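Local coordinates for haloacid dehalogenase domain protein hydrolase (Planctomyces limnophilus, PDB 4OVY), which is a calcium-binding member of the haloacid dehalogenase superfamily, probably a hydrolase and possibly a phosphatase, at residues Cys138-Met143 with Arg296-Ile301; Val257-Ala262 with Ile292-Asp297. All blocks are in the same frame, centred on the assembly; numbering follows the deposited sequence.

Contact 1: residues Cys138-Met143 with Arg296-Ile301; sequences CVYQPM and RDWKVI. With EDO (1,2-ethanediol), chain G; EDO (1,2-ethanediol), chain F.
Pro142 lies over one face of the Trp298 indole, a CH-pi contact. Its CB sits 3.5 Å from the centroid of the five-membered ring, close to the ring normal. CG of Pro142 covers the same face and is 3.5 Å from CD2 of Trp298. CG of Trp298 lies anti to its carbonyl carbon (chi1 -74°), where it meets CG of Pro142. Two more side chains meet the benzo end of the indole. CG of Tyr140 comes within 3.8 Å of CZ3 of Trp298, with the two ring planes at 51°. Met143, a selenomethionine, brings CG to 3.7 Å from CH2 of Trp298. Its SE lies obliquely beside the six-membered ring, a Met-aromatic contact. Ile301 adds CG2, 3.8 Å from CD1 of Tyr140.

Tyr140 is the N-cap residue of helix 141-152, and Trp298 is where the chain leaves helix 294-297. The contact thus lays the C-terminal tail across the start of a helix in the haloacid dehalogenase-like region.

One backbone hydrogen bond joins the segments, from N of Gln141 to O of Ile301 at 2.8 Å, with an N-H...O angle of 150°. The same oxygen receives a CA-H...O contact from Tyr140. O of Val300 is buried against CG of Pro142 at 3.2 Å and has no hydrogen-bond partner in the model. Polar side-chain ends look elsewhere: OH of Tyr140 bonds Glu265, and NE2 of Gln141 bonds Glu145 and an ethanediol.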
loop_
_atom_site.group_PDB
_atom_site.type_symbol
_atom_site.label_atom_id
_atom_site.label_comp_id
_atom_site.label_asym_id
_atom_site.label_seq_id
_atom_site.Cartn_x
_atom_site.Cartn_y
_atom_site.Cartn_z
ATOM N N CYS A 138 -2.792 3.018 26.240
ATOM C CA CYS A 138 -1.685 3.936 26.469
ATOM C C CYS A 138 -1.410 4.762 25.209
ATOM O O CYS A 138 -0.264 5.065 24.866
ATOM C CB CYS A 138 -0.457 3.160 26.948
ATOM S SG CYS A 138 -0.784 2.225 28.471
ATOM N N VAL A 139 -2.496 5.130 24.538
ATOM C CA VAL A 139 -2.459 5.980 23.359
ATOM C C VAL A 139 -2.694 7.413 23.821
ATOM O O VAL A 139 -3.233 7.641 24.912
ATOM C CB VAL A 139 -3.507 5.561 22.304
ATOM C CG1 VAL A 139 -3.217 4.152 21.792
ATOM C CG2 VAL A 139 -4.927 5.641 22.855
ATOM N N TYR A 140 -2.274 8.373 23.003
ATOM C CA TYR A 140 -2.355 9.782 23.371
ATOM C C TYR A 140 -3.674 10.399 22.930
ATOM O O TYR A 140 -3.952 10.515 21.738
ATOM C CB TYR A 140 -1.179 10.559 22.786
ATOM C CG TYR A 140 0.176 9.991 23.155
ATOM C CD1 TYR A 140 0.433 9.500 24.434
ATOM C CD2 TYR A 140 1.202 9.950 22.221
ATOM C CE1 TYR A 140 1.671 8.988 24.768
ATOM C CE2 TYR A 140 2.447 9.442 22.548
ATOM C CZ TYR A 140 2.678 8.957 23.814
ATOM O OH TYR A 140 3.913 8.443 24.138
ATOM N N GLN A 141 -4.479 10.790 23.912
ATOM C CA GLN A 141 -5.785 11.374 23.667
ATOM C C GLN A 141 -5.706 12.606 22.752
ATOM O O GLN A 141 -6.538 12.753 21.852
ATOM C CB GLN A 141 -6.467 11.712 25.002
ATOM C CG GLN A 141 -7.760 12.504 24.886
ATOM C CD GLN A 141 -8.875 11.743 24.183
ATOM O OE1 GLN A 141 -8.979 10.518 24.282
ATOM N NE2 GLN A 141 -9.729 12.475 23.487
ATOM N N PRO A 142 -4.704 13.486 22.958
ATOM C CA PRO A 142 -4.586 14.614 22.033
ATOM C C PRO A 142 -4.330 14.192 20.582
ATOM O O PRO A 142 -4.778 14.870 19.656
ATOM C CB PRO A 142 -3.404 15.412 22.598
ATOM C CG PRO A 142 -3.374 15.056 24.042
ATOM C CD PRO A 142 -3.763 13.609 24.080
HETATM N N MSE A 143 -3.641 13.076 20.376
HETATM C CA MSE A 143 -3.391 12.594 19.019
HETATM C C MSE A 143 -4.631 11.951 18.450
HETATM O O MSE A 143 -4.874 12.039 17.255
HETATM C CB MSE A 143 -2.192 11.640 18.971
HETATM C CG MSE A 143 -0.908 12.327 19.437
HETATM SE SE MSE A 143 -0.374 13.813 18.244
HETATM C CE MSE A 143 0.226 12.697 16.738
ATOM N N ARG A 296 3.717 20.800 28.589
ATOM C CA ARG A 296 3.065 22.107 28.564
ATOM C C ARG A 296 1.871 22.200 27.617
ATOM O O ARG A 296 0.955 22.983 27.870
ATOM C CB ARG A 296 4.085 23.186 28.213
ATOM C CG ARG A 296 5.153 23.361 29.280
ATOM C CD ARG A 296 6.020 24.582 29.021
ATOM N NE ARG A 296 5.281 25.837 29.170
ATOM C CZ ARG A 296 5.010 26.445 30.326
ATOM N NH1 ARG A 296 4.336 27.594 30.321
ATOM N NH2 ARG A 296 5.408 25.929 31.488
ATOM N N ASP A 297 1.873 21.408 26.542
ATOM C CA ASP A 297 0.925 21.615 25.433
ATOM C C ASP A 297 -0.327 20.746 25.488
ATOM O O ASP A 297 -1.291 21.027 24.779
ATOM C CB ASP A 297 1.615 21.400 24.076
ATOM C CG ASP A 297 2.764 22.382 23.830
ATOM O OD1 ASP A 297 2.929 23.350 24.609
ATOM O OD2 ASP A 297 3.502 22.180 22.845
ATOM N N TRP A 298 -0.307 19.694 26.301
ATOM C CA TRP A 298 -1.397 18.723 26.347
ATOM C C TRP A 298 -2.071 18.714 27.719
ATOM O O TRP A 298 -1.408 18.516 28.743
ATOM C CB TRP A 298 -0.871 17.314 26.007
ATOM C CG TRP A 298 -0.554 17.096 24.547
ATOM C CD1 TRP A 298 -0.767 17.968 23.512
ATOM C CD2 TRP A 298 -0.028 15.901 23.953
ATOM N NE1 TRP A 298 -0.385 17.404 22.328
ATOM C CE2 TRP A 298 0.067 16.134 22.564
ATOM C CE3 TRP A 298 0.365 14.660 24.458
ATOM C CZ2 TRP A 298 0.551 15.172 21.672
ATOM C CZ3 TRP A 298 0.851 13.700 23.568
ATOM C CH2 TRP A 298 0.940 13.965 22.194
ATOM N N LYS A 299 -3.390 18.910 27.722
ATOM C CA LYS A 299 -4.175 19.023 28.954
ATOM C C LYS A 299 -4.304 17.675 29.648
ATOM O O LYS A 299 -4.392 17.605 30.872
ATOM C CB LYS A 299 -5.581 19.555 28.661
ATOM C CG LYS A 299 -5.643 20.978 28.119
ATOM C CD LYS A 299 -7.104 21.427 28.013
ATOM C CE LYS A 299 -7.298 22.601 27.072
ATOM N NZ LYS A 299 -6.805 23.861 27.673
ATOM N N VAL A 300 -4.350 16.619 28.842
ATOM C CA VAL A 300 -4.337 15.240 29.319
ATOM C C VAL A 300 -3.440 14.441 28.389
ATOM O O VAL A 300 -3.203 14.855 27.260
ATOM C CB VAL A 300 -5.759 14.613 29.359
ATOM C CG1 VAL A 300 -6.665 15.414 30.280
ATOM C CG2 VAL A 300 -6.378 14.517 27.969
ATOM N N ILE A 301 -2.922 13.310 28.865
ATOM C CA ILE A 301 -2.090 12.457 28.027
ATOM C C ILE A 301 -2.905 11.289 27.473
ATOM O O ILE A 301 -3.031 11.136 26.257
ATOM C CB ILE A 301 -0.863 11.924 28.793
ATOM C CG1 ILE A 301 -0.065 13.079 29.404
ATOM C CG2 ILE A 301 0.018 11.071 27.881
ATOM C CD1 ILE A 301 0.421 14.105 28.406
HETATM C C1 EDO G . -0.369 20.835 31.573
HETATM O O1 EDO G . -0.001 21.884 30.674
HETATM C C2 EDO G . -1.888 20.744 31.687
HETATM O O2 EDO G . -2.517 21.652 30.775
HETATM C C1 EDO F . -11.820 11.068 19.145
HETATM O O1 EDO F . -12.166 12.442 18.956
HETATM C C2 EDO F . -11.112 10.915 20.481
HETATM O O2 EDO F . -11.958 11.405 21.529
#

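Contact 2: residues Val257-Ala262 with Ile292-Asp297. With EDO (1,2-ethanediol), chain G.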
loop_
_atom_site.group_PDB
_atom_site.type_symbol
_atom_site.label_atom_id
_atom_site.label_comp_id
_atom_site.label_asym_id
_atom_site.label_seq_id
_atom_site.Cartn_x
_atom_site.Cartn_y
_atom_site.Cartn_z
ATOM N N VAL A 257 6.776 15.136 18.375
ATOM C CA VAL A 257 6.301 14.939 19.740
ATOM C C VAL A 257 7.518 14.806 20.658
ATOM O O VAL A 257 8.268 13.822 20.570
ATOM C CB VAL A 257 5.410 13.683 19.865
ATOM C CG1 VAL A 257 4.925 13.500 21.297
ATOM C CG2 VAL A 257 4.238 13.750 18.899
ATOM N N HIS A 258 7.704 15.806 21.523
ATOM C CA HIS A 258 8.811 15.857 22.464
ATOM C C HIS A 258 8.353 15.395 23.843
ATOM O O HIS A 258 7.469 16.000 24.466
ATOM C CB HIS A 258 9.382 17.282 22.524
ATOM C CG HIS A 258 10.699 17.394 23.234
ATOM N ND1 HIS A 258 11.233 18.606 23.621
ATOM C CD2 HIS A 258 11.585 16.451 23.632
ATOM C CE1 HIS A 258 12.394 18.406 24.220
ATOM N NE2 HIS A 258 12.631 17.106 24.241
ATOM N N HIS A 259 8.961 14.317 24.317
ATOM C CA HIS A 259 8.590 13.714 25.595
ATOM C C HIS A 259 9.288 14.406 26.752
ATOM O O HIS A 259 10.408 14.048 27.133
ATOM C CB HIS A 259 8.908 12.228 25.565
ATOM C CG HIS A 259 8.082 11.476 24.574
ATOM N ND1 HIS A 259 7.010 10.694 24.940
ATOM C CD2 HIS A 259 8.133 11.436 23.222
ATOM C CE1 HIS A 259 6.458 10.175 23.859
ATOM N NE2 HIS A 259 7.117 10.613 22.802
ATOM N N THR A 260 8.600 15.400 27.303
ATOM C CA THR A 260 9.133 16.275 28.338
ATOM C C THR A 260 8.457 16.076 29.698
ATOM O O THR A 260 8.824 16.745 30.670
ATOM C CB THR A 260 8.916 17.740 27.930
ATOM O OG1 THR A 260 7.538 17.932 27.575
ATOM C CG2 THR A 260 9.813 18.108 26.746
ATOM N N ASP A 261 7.488 15.161 29.771
ATOM C CA ASP A 261 6.623 15.040 30.942
ATOM C C ASP A 261 6.858 13.735 31.702
ATOM O O ASP A 261 6.212 12.725 31.424
ATOM C CB ASP A 261 5.154 15.143 30.504
ATOM C CG ASP A 261 4.212 15.415 31.660
ATOM O OD1 ASP A 261 4.567 15.101 32.824
ATOM O OD2 ASP A 261 3.110 15.941 31.398
ATOM N N ALA A 262 7.769 13.769 32.675
ATOM C CA ALA A 262 8.098 12.580 33.472
ATOM C C ALA A 262 7.004 12.225 34.477
ATOM O O ALA A 262 6.959 11.100 34.974
ATOM C CB ALA A 262 9.416 12.784 34.200
ATOM N N ILE A 292 6.079 19.706 19.677
ATOM C CA ILE A 292 5.035 19.583 20.683
ATOM C C ILE A 292 5.685 19.264 22.033
ATOM O O ILE A 292 6.318 18.214 22.193
ATOM C CB ILE A 292 4.056 18.456 20.308
ATOM C CG1 ILE A 292 3.402 18.731 18.951
ATOM C CG2 ILE A 292 2.998 18.265 21.385
ATOM C CD1 ILE A 292 2.897 17.482 18.260
ATOM N N ASP A 293 5.535 20.178 22.993
ATOM C CA ASP A 293 6.006 19.982 24.370
ATOM C C ASP A 293 4.892 19.287 25.155
ATOM O O ASP A 293 3.918 19.930 25.545
ATOM C CB ASP A 293 6.341 21.350 24.979
ATOM C CG ASP A 293 6.923 21.267 26.386
ATOM O OD1 ASP A 293 6.624 20.328 27.145
ATOM O OD2 ASP A 293 7.678 22.190 26.745
HETATM N N MSE A 294 5.032 17.978 25.389
HETATM C CA MSE A 294 3.955 17.198 26.020
HETATM C C MSE A 294 3.556 17.748 27.385
HETATM O O MSE A 294 2.364 17.844 27.701
HETATM C CB MSE A 294 4.346 15.713 26.122
HETATM C CG MSE A 294 4.306 15.011 24.762
HETATM SE SE MSE A 294 4.684 13.078 24.897
HETATM C CE MSE A 294 3.351 12.747 26.293
ATOM N N GLN A 295 4.542 18.116 28.195
ATOM C CA GLN A 295 4.306 18.643 29.540
ATOM C C GLN A 295 3.436 19.896 29.518
ATOM O O GLN A 295 2.523 20.031 30.323
ATOM C CB GLN A 295 5.641 18.972 30.220
ATOM C CG GLN A 295 5.521 19.483 31.656
ATOM C CD GLN A 295 6.832 20.018 32.206
ATOM O OE1 GLN A 295 7.620 20.628 31.487
ATOM N NE2 GLN A 295 7.065 19.802 33.493
ATOM N N ARG A 296 3.717 20.800 28.589
ATOM C CA ARG A 296 3.065 22.107 28.564
ATOM C C ARG A 296 1.871 22.200 27.617
ATOM O O ARG A 296 0.955 22.983 27.870
ATOM C CB ARG A 296 4.085 23.186 28.213
ATOM C CG ARG A 296 5.153 23.361 29.280
ATOM C CD ARG A 296 6.020 24.582 29.021
ATOM N NE ARG A 296 5.281 25.837 29.170
ATOM C CZ ARG A 296 5.010 26.445 30.326
ATOM N NH1 ARG A 296 4.336 27.594 30.321
ATOM N NH2 ARG A 296 5.408 25.929 31.488
ATOM N N ASP A 297 1.873 21.408 26.542
ATOM C CA ASP A 297 0.925 21.615 25.433
ATOM C C ASP A 297 -0.327 20.746 25.488
ATOM O O ASP A 297 -1.291 21.027 24.779
ATOM C CB ASP A 297 1.615 21.400 24.076
ATOM C CG ASP A 297 2.764 22.382 23.830
ATOM O OD1 ASP A 297 2.929 23.350 24.609
ATOM O OD2 ASP A 297 3.502 22.180 22.845
HETATM C C1 EDO G . -0.369 20.835 31.573
HETATM O O1 EDO G . -0.001 21.884 30.674
HETATM C C2 EDO G . -1.888 20.744 31.687
HETATM O O2 EDO G . -2.517 21.652 30.775
HETATM O O HOH W 1 10.418 18.820 31.753
#
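Met294, a selenomethionine, sets its SE over one face of the His259 imidazole. SE is 3.6 Å from the ring centroid and displaced toward the rim on the ND1 side. CG1 of Val257 also touches SE, at 3.6 Å. CG of Met294 lies anti to the carbonyl carbon (chi1 -73°), and the anti chi2 (-176°) carries SE out to the ring.

OG1 of Thr260 donates to OD1 of Asp293 at 2.6 Å, from above the carboxylate plane. N of Arg296 reaches the same oxygen from the opposite face, at 3.3 Å. OD1 of Asp293 thus serves both the helix cap and the hydroxyl of Thr260. OD2 of Asp261 lies 3.5 Å from CA of Gln295, the two side chains crossing at about a right angle.

Two backbone bonds join the segments: N of His258 to O of Ile292 at 2.9 Å, and N of Met294 to O of His258 at 3.3 Å. Val257 bridges Ile292 and His258 bridges Asp293, both in parallel. Further out, His259 bonds Gly45 and Glu265 and stacks on Tyr268, and OD2 of Asp261 forms a salt bridge with NE of Arg264.

Strand 290-293 flanks strand 253-260, which pairs in parallel with strand 230-233 on to the rest of the sheet, and helix 294-297 follows directly.

Overall arrangement
Contacts 1 and 2 have centres about 9 Å apart and share Arg296 and Asp297 in helix 294-297. That short helix leads from the strand pairing of contact 2 into the tail used by contact 1. The two also pack directly: OH of Tyr140 is 3.1 Å from CE1 of His259, and NE1 of Trp298 is 3.6 Å from CG2 of Ile292. Both approach the calcium site formed by Asp42, Asp44 and Asn234. The side chain of His259 is about 7 Å from the bound calcium, and that of Tyr140 about 9 Å. Met143 and Val257 touch residues of the HAD-type DxDx(T/V) pattern, consistent with second-shell positions beside the probable active site.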